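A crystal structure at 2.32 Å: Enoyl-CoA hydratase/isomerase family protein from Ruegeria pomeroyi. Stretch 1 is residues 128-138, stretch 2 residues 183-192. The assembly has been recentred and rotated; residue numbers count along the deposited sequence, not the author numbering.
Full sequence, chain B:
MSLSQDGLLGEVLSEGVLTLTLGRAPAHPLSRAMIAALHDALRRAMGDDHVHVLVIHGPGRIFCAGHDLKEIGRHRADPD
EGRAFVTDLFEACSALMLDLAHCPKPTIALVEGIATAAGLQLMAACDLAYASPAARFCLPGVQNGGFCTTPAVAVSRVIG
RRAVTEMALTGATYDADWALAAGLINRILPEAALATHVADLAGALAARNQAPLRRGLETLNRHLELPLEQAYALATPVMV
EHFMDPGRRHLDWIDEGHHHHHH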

ATOM      1  N   LEU B 128       1.400  16.215   2.338  1.00 20.81           N
ATOM      2  CA  LEU B 128       1.038  16.425   0.937  1.00 22.70           C
ATOM      3  C   LEU B 128       2.227  16.911   0.073  1.00 22.44           C
ATOM      4  O   LEU B 128       3.209  17.455   0.592  1.00 22.23           O
ATOM      5  CB  LEU B 128      -0.146  17.391   0.830  1.00 22.66           C
ATOM      6  CG  LEU B 128      -1.431  17.063   1.610  1.00 25.97           C
ATOM      7  CD1 LEU B 128      -2.450  18.173   1.453  1.00 24.70           C
ATOM      8  CD2 LEU B 128      -2.001  15.723   1.172  1.00 22.44           C
ATOM      9  N   ALA B 129       2.149  16.664  -1.234  1.00 21.07           N
ATOM     10  CA  ALA B 129       3.196  17.064  -2.174  1.00 20.09           C
ATOM     11  C   ALA B 129       2.585  17.364  -3.538  1.00 19.96           C
ATOM     12  O   ALA B 129       1.836  16.552  -4.089  1.00 21.08           O
ATOM     13  CB  ALA B 129       4.261  15.976  -2.300  1.00 18.38           C
ATOM     14  N   TYR B 130       2.859  18.564  -4.041  1.00 17.63           N
ATOM     15  CA  TYR B 130       2.345  19.013  -5.336  1.00 18.40           C
ATOM     16  C   TYR B 130       3.500  19.399  -6.249  1.00 18.45           C
ATOM     17  O   TYR B 130       4.388  20.180  -5.871  1.00 18.01           O
ATOM     18  CB  TYR B 130       1.364  20.184  -5.154  1.00 16.26           C
ATOM     19  CG  TYR B 130       0.146  19.807  -4.343  1.00 19.07           C
ATOM     20  CD1 TYR B 130      -0.995  19.255  -4.963  1.00 18.48           C
ATOM     21  CD2 TYR B 130       0.164  19.891  -2.931  1.00 18.72           C
ATOM     22  CE1 TYR B 130      -2.091  18.775  -4.192  1.00 19.49           C
ATOM     23  CE2 TYR B 130      -0.915  19.417  -2.154  1.00 18.95           C
ATOM     24  CZ  TYR B 130      -2.036  18.852  -2.788  1.00 19.39           C
ATOM     25  OH  TYR B 130      -3.044  18.305  -2.024  1.00 21.47           O
ATOM     26  N   ALA B 131       3.484  18.835  -7.446  1.00 19.50           N
ATOM     27  CA  ALA B 131       4.538  19.085  -8.410  1.00 20.43           C
ATOM     28  C   ALA B 131       4.105  19.660  -9.748  1.00 21.06           C
ATOM     29  O   ALA B 131       2.921  19.663 -10.094  1.00 22.03           O
ATOM     30  CB  ALA B 131       5.344  17.811  -8.621  1.00 20.51           C
ATOM     31  N   SER B 132       5.092  20.203 -10.460  1.00 22.58           N
ATOM     32  CA  SER B 132       4.926  20.764 -11.803  1.00 22.11           C
ATOM     33  C   SER B 132       5.327  19.601 -12.718  1.00 22.72           C
ATOM     34  O   SER B 132       5.907  18.631 -12.228  1.00 23.31           O
ATOM     35  CB  SER B 132       5.881  21.960 -12.001  1.00 21.83           C
ATOM     36  OG  SER B 132       7.212  21.564 -12.320  1.00 22.57           O
ATOM     37  N   PRO B 133       5.007  19.659 -14.037  1.00 23.52           N
ATOM     38  CA  PRO B 133       5.400  18.545 -14.916  1.00 23.68           C
ATOM     39  C   PRO B 133       6.894  18.274 -15.075  1.00 23.44           C
ATOM     40  O   PRO B 133       7.286  17.123 -15.255  1.00 26.44           O
ATOM     41  CB  PRO B 133       4.752  18.916 -16.240  1.00 22.46           C
ATOM     42  CG  PRO B 133       3.497  19.530 -15.802  1.00 22.87           C
ATOM     43  CD  PRO B 133       3.980  20.472 -14.717  1.00 23.54           C
ATOM     44  N   ALA B 134       7.715  19.313 -14.924  1.00 25.35           N
ATOM     45  CA  ALA B 134       9.175  19.207 -15.044  1.00 26.17           C
ATOM     46  C   ALA B 134       9.883  18.558 -13.843  1.00 27.18           C
ATOM     47  O   ALA B 134      11.091  18.299 -13.892  1.00 28.44           O
ATOM     48  CB  ALA B 134       9.766  20.576 -15.305  1.00 28.43           C
ATOM     49  N   ALA B 135       9.124  18.273 -12.786  1.00 25.83           N
ATOM     50  CA  ALA B 135       9.664  17.670 -11.572  1.00 26.55           C
ATOM     51  C   ALA B 135      10.138  16.225 -11.741  1.00 26.22           C
ATOM     52  O   ALA B 135       9.398  15.366 -12.237  1.00 27.01           O
ATOM     53  CB  ALA B 135       8.655  17.774 -10.430  1.00 24.53           C
ATOM     54  N   ARG B 136      11.410  16.003 -11.404  1.00 26.43           N
ATOM     55  CA  ARG B 136      12.036  14.686 -11.482  1.00 26.83           C
ATOM     56  C   ARG B 136      12.362  14.199 -10.075  1.00 26.57           C
ATOM     57  O   ARG B 136      12.489  14.994  -9.141  1.00 27.55           O
ATOM     58  CB  ARG B 136      13.259  14.690 -12.395  1.00 29.61           C
ATOM     59  CG  ARG B 136      12.929  14.922 -13.879  1.00 32.66           C
ATOM     60  CD  ARG B 136      14.190  15.072 -14.731  1.00 37.71           C
ATOM     61  NE  ARG B 136      15.190  15.946 -14.103  1.00 41.66           N
ATOM     62  CZ  ARG B 136      15.443  17.207 -14.448  1.00 44.70           C
ATOM     63  NH1 ARG B 136      14.776  17.797 -15.437  1.00 46.76           N
ATOM     64  NH2 ARG B 136      16.372  17.884 -13.787  1.00 46.25           N
ATOM     65  N   PHE B 137      12.361  12.878  -9.908  1.00 24.46           N
ATOM     66  CA  PHE B 137      12.560  12.249  -8.602  1.00 23.74           C
ATOM     67  C   PHE B 137      13.625  11.172  -8.666  1.00 24.10           C
ATOM     68  O   PHE B 137      13.616  10.327  -9.563  1.00 25.44           O
ATOM     69  CB  PHE B 137      11.218  11.671  -8.104  1.00 20.24           C
ATOM     70  CG  PHE B 137      10.078  12.659  -8.156  1.00 19.16           C
ATOM     71  CD1 PHE B 137       9.836  13.526  -7.080  1.00 18.14           C
ATOM     72  CD2 PHE B 137       9.297  12.794  -9.322  1.00 16.29           C
ATOM     73  CE1 PHE B 137       8.829  14.524  -7.160  1.00 18.61           C
ATOM     74  CE2 PHE B 137       8.296  13.787  -9.417  1.00 16.90           C
ATOM     75  CZ  PHE B 137       8.059  14.650  -8.341  1.00 17.91           C
ATOM     76  N   CYS B 138      14.505  11.160  -7.670  1.00 25.12           N
ATOM     77  CA  CYS B 138      15.598  10.207  -7.670  1.00 27.24           C
ATOM     78  C   CYS B 138      16.112   9.800  -6.303  1.00 27.15           C
ATOM     79  O   CYS B 138      15.916  10.498  -5.307  1.00 25.56           O
ATOM     80  CB  CYS B 138      16.762  10.809  -8.472  1.00 28.55           C
ATOM     81  SG  CYS B 138      18.159   9.728  -8.761  1.00 36.27           S
TER
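Stretch 2 (183-192) GLINRILPEA

At the apolar centre Ile185 (chi1 p, chi2 t) points toward stretch 1: its CG2 lies 3.9 Å from Ala129 CB and 4.0 Å from Phe137 CZ, and its CD1 reaches to 3.8 Å from Ala131 CB. Phe137, arriving from the second strand, extends this cluster, with its CG 3.9 Å from Leu184 CD2. The edge of the Tyr130 ring meets Arg187, Tyr130 CD1 to Arg187 CB 3.8 Å; the same Tyr130 CD1 lies 4.2 Å from Leu189 CD1. Stretch 2 is loop or turn for most of its length, with a short, weakly bonded strand about Arg187-Ile188 that runs parallel to strand 128-131. Ala131 and Ile188 form a parallel bridge (CA-CA 5.2 Å), and the CA of Ala129 lies 4.8 Å from the CA of Ile185. The backbones are joined by hydrogen bonds from Asn186 N to Ala129 O (2.7 Å, nearly straight) and Leu189 N to Ala131 O (3.0 Å), with a weak hydrogen bond from Ala131 N to Arg187 O (3.4 Å) between them. Beyond the strand, Ser132 CA makes a CA-H...O contact with Leu189 O (3.4 Å). Pro133, in the type I turn Ser132-Ala135, sets CG 3.7 Å from Ile188 CG2. At the exposed polar edge, the Glu191 side chain bends back, bringing OE2 to 3.4 Å from Pro133 CD.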

ATOM      1  N   GLY B 183       2.021   7.521  -6.191  1.00 24.81           N
ATOM      2  CA  GLY B 183       1.597   8.093  -4.928  1.00 25.69           C
ATOM      3  C   GLY B 183       2.697   8.865  -4.232  1.00 26.00           C
ATOM      4  O   GLY B 183       2.648   9.055  -3.023  1.00 29.85           O
ATOM      5  N   LEU B 184       3.694   9.299  -4.997  1.00 26.52           N
ATOM      6  CA  LEU B 184       4.825  10.064  -4.468  1.00 25.92           C
ATOM      7  C   LEU B 184       4.403  11.523  -4.304  1.00 26.08           C
ATOM      8  O   LEU B 184       4.868  12.206  -3.395  1.00 26.68           O
ATOM      9  CB  LEU B 184       6.032   9.901  -5.394  1.00 24.08           C
ATOM     10  CG  LEU B 184       7.467  10.315  -5.061  1.00 24.36           C
ATOM     11  CD1 LEU B 184       7.918   9.788  -3.683  1.00 22.65           C
ATOM     12  CD2 LEU B 184       8.378   9.785  -6.159  1.00 20.70           C
ATOM     13  N   ILE B 185       3.512  11.975  -5.190  1.00 25.12           N
ATOM     14  CA  ILE B 185       2.940  13.321  -5.143  1.00 25.32           C
ATOM     15  C   ILE B 185       1.414  13.182  -5.215  1.00 25.77           C
ATOM     16  O   ILE B 185       0.912  12.123  -5.602  1.00 24.72           O
ATOM     17  CB  ILE B 185       3.472  14.260  -6.274  1.00 26.19           C
ATOM     18  CG1 ILE B 185       3.370  13.578  -7.644  1.00 26.00           C
ATOM     19  CG2 ILE B 185       4.889  14.729  -5.939  1.00 26.28           C
ATOM     20  CD1 ILE B 185       3.680  14.441  -8.842  1.00 28.27           C
ATOM     21  N   ASN B 186       0.691  14.247  -4.864  1.00 25.41           N
ATOM     22  CA  ASN B 186      -0.777  14.244  -4.859  1.00 24.96           C
ATOM     23  C   ASN B 186      -1.477  14.671  -6.148  1.00 27.25           C
ATOM     24  O   ASN B 186      -2.525  14.108  -6.497  1.00 27.93           O
ATOM     25  CB  ASN B 186      -1.309  15.097  -3.705  1.00 24.63           C
ATOM     26  CG  ASN B 186      -0.989  14.509  -2.342  1.00 24.58           C
ATOM     27  OD1 ASN B 186      -1.792  13.770  -1.764  1.00 25.89           O
ATOM     28  ND2 ASN B 186       0.184  14.835  -1.820  1.00 24.14           N
ATOM     29  N   ARG B 187      -0.918  15.668  -6.841  1.00 27.27           N
ATOM     30  CA  ARG B 187      -1.500  16.193  -8.074  1.00 26.66           C
ATOM     31  C   ARG B 187      -0.439  16.916  -8.893  1.00 25.98           C
ATOM     32  O   ARG B 187       0.495  17.485  -8.332  1.00 25.66           O
ATOM     33  CB  ARG B 187      -2.650  17.155  -7.727  1.00 30.67           C
ATOM     34  CG  ARG B 187      -3.675  17.403  -8.819  1.00 36.96           C
ATOM     35  CD  ARG B 187      -4.869  18.199  -8.279  1.00 42.96           C
ATOM     36  NE  ARG B 187      -5.805  18.544  -9.352  1.00 47.97           N
ATOM     37  CZ  ARG B 187      -6.804  19.420  -9.250  1.00 49.88           C
ATOM     38  NH1 ARG B 187      -7.036  20.063  -8.109  1.00 51.63           N
ATOM     39  NH2 ARG B 187      -7.548  19.690 -10.315  1.00 50.59           N
ATOM     40  N   ILE B 188      -0.559  16.842 -10.219  1.00 26.49           N
ATOM     41  CA  ILE B 188       0.362  17.533 -11.131  1.00 25.19           C
ATOM     42  C   ILE B 188      -0.372  18.763 -11.636  1.00 25.09           C
ATOM     43  O   ILE B 188      -1.488  18.663 -12.143  1.00 24.09           O
ATOM     44  CB  ILE B 188       0.766  16.689 -12.379  1.00 25.02           C
ATOM     45  CG1 ILE B 188       1.545  15.432 -11.980  1.00 24.13           C
ATOM     46  CG2 ILE B 188       1.661  17.519 -13.307  1.00 27.25           C
ATOM     47  CD1 ILE B 188       1.709  14.446 -13.132  1.00 19.16           C
ATOM     48  N   LEU B 189       0.257  19.924 -11.483  1.00 25.40           N
ATOM     49  CA  LEU B 189      -0.329  21.185 -11.930  1.00 27.73           C
ATOM     50  C   LEU B 189       0.605  21.998 -12.833  1.00 28.95           C
ATOM     51  O   LEU B 189       1.832  21.867 -12.724  1.00 28.27           O
ATOM     52  CB  LEU B 189      -0.726  22.034 -10.715  1.00 27.96           C
ATOM     53  CG  LEU B 189      -2.016  21.540 -10.066  1.00 29.11           C
ATOM     54  CD1 LEU B 189      -1.689  20.980  -8.701  1.00 25.87           C
ATOM     55  CD2 LEU B 189      -3.066  22.622 -10.042  1.00 30.09           C
ATOM     56  N   PRO B 190       0.044  22.800 -13.783  1.00 29.37           N
ATOM     57  CA  PRO B 190       0.909  23.614 -14.656  1.00 29.73           C
ATOM     58  C   PRO B 190       1.679  24.604 -13.767  1.00 28.76           C
ATOM     59  O   PRO B 190       1.106  25.149 -12.817  1.00 29.08           O
ATOM     60  CB  PRO B 190      -0.094  24.313 -15.591  1.00 30.14           C
ATOM     61  CG  PRO B 190      -1.423  24.205 -14.876  1.00 30.41           C
ATOM     62  CD  PRO B 190      -1.353  22.850 -14.263  1.00 28.65           C
ATOM     63  N   GLU B 191       2.977  24.768 -14.038  1.00 29.18           N
ATOM     64  CA  GLU B 191       3.866  25.620 -13.226  1.00 28.95           C
ATOM     65  C   GLU B 191       3.481  27.049 -12.893  1.00 28.00           C
ATOM     66  O   GLU B 191       4.040  27.628 -11.964  1.00 28.96           O
ATOM     67  CB  GLU B 191       5.327  25.555 -13.694  1.00 29.23           C
ATOM     68  CG  GLU B 191       5.540  25.422 -15.177  1.00 30.82           C
ATOM     69  CD  GLU B 191       5.556  23.975 -15.664  1.00 29.18           C
ATOM     70  OE1 GLU B 191       6.612  23.315 -15.548  1.00 27.84           O
ATOM     71  OE2 GLU B 191       4.519  23.508 -16.184  1.00 29.79           O
ATOM     72  N   ALA B 192       2.493  27.582 -13.611  1.00 26.99           N
ATOM     73  CA  ALA B 192       1.986  28.936 -13.378  1.00 26.33           C
ATOM     74  C   ALA B 192       0.876  28.889 -12.321  1.00 25.99           C
ATOM     75  O   ALA B 192       0.647  29.862 -11.606  1.00 28.30           O
ATOM     76  CB  ALA B 192       1.459  29.543 -14.680  1.00 24.50           C
TER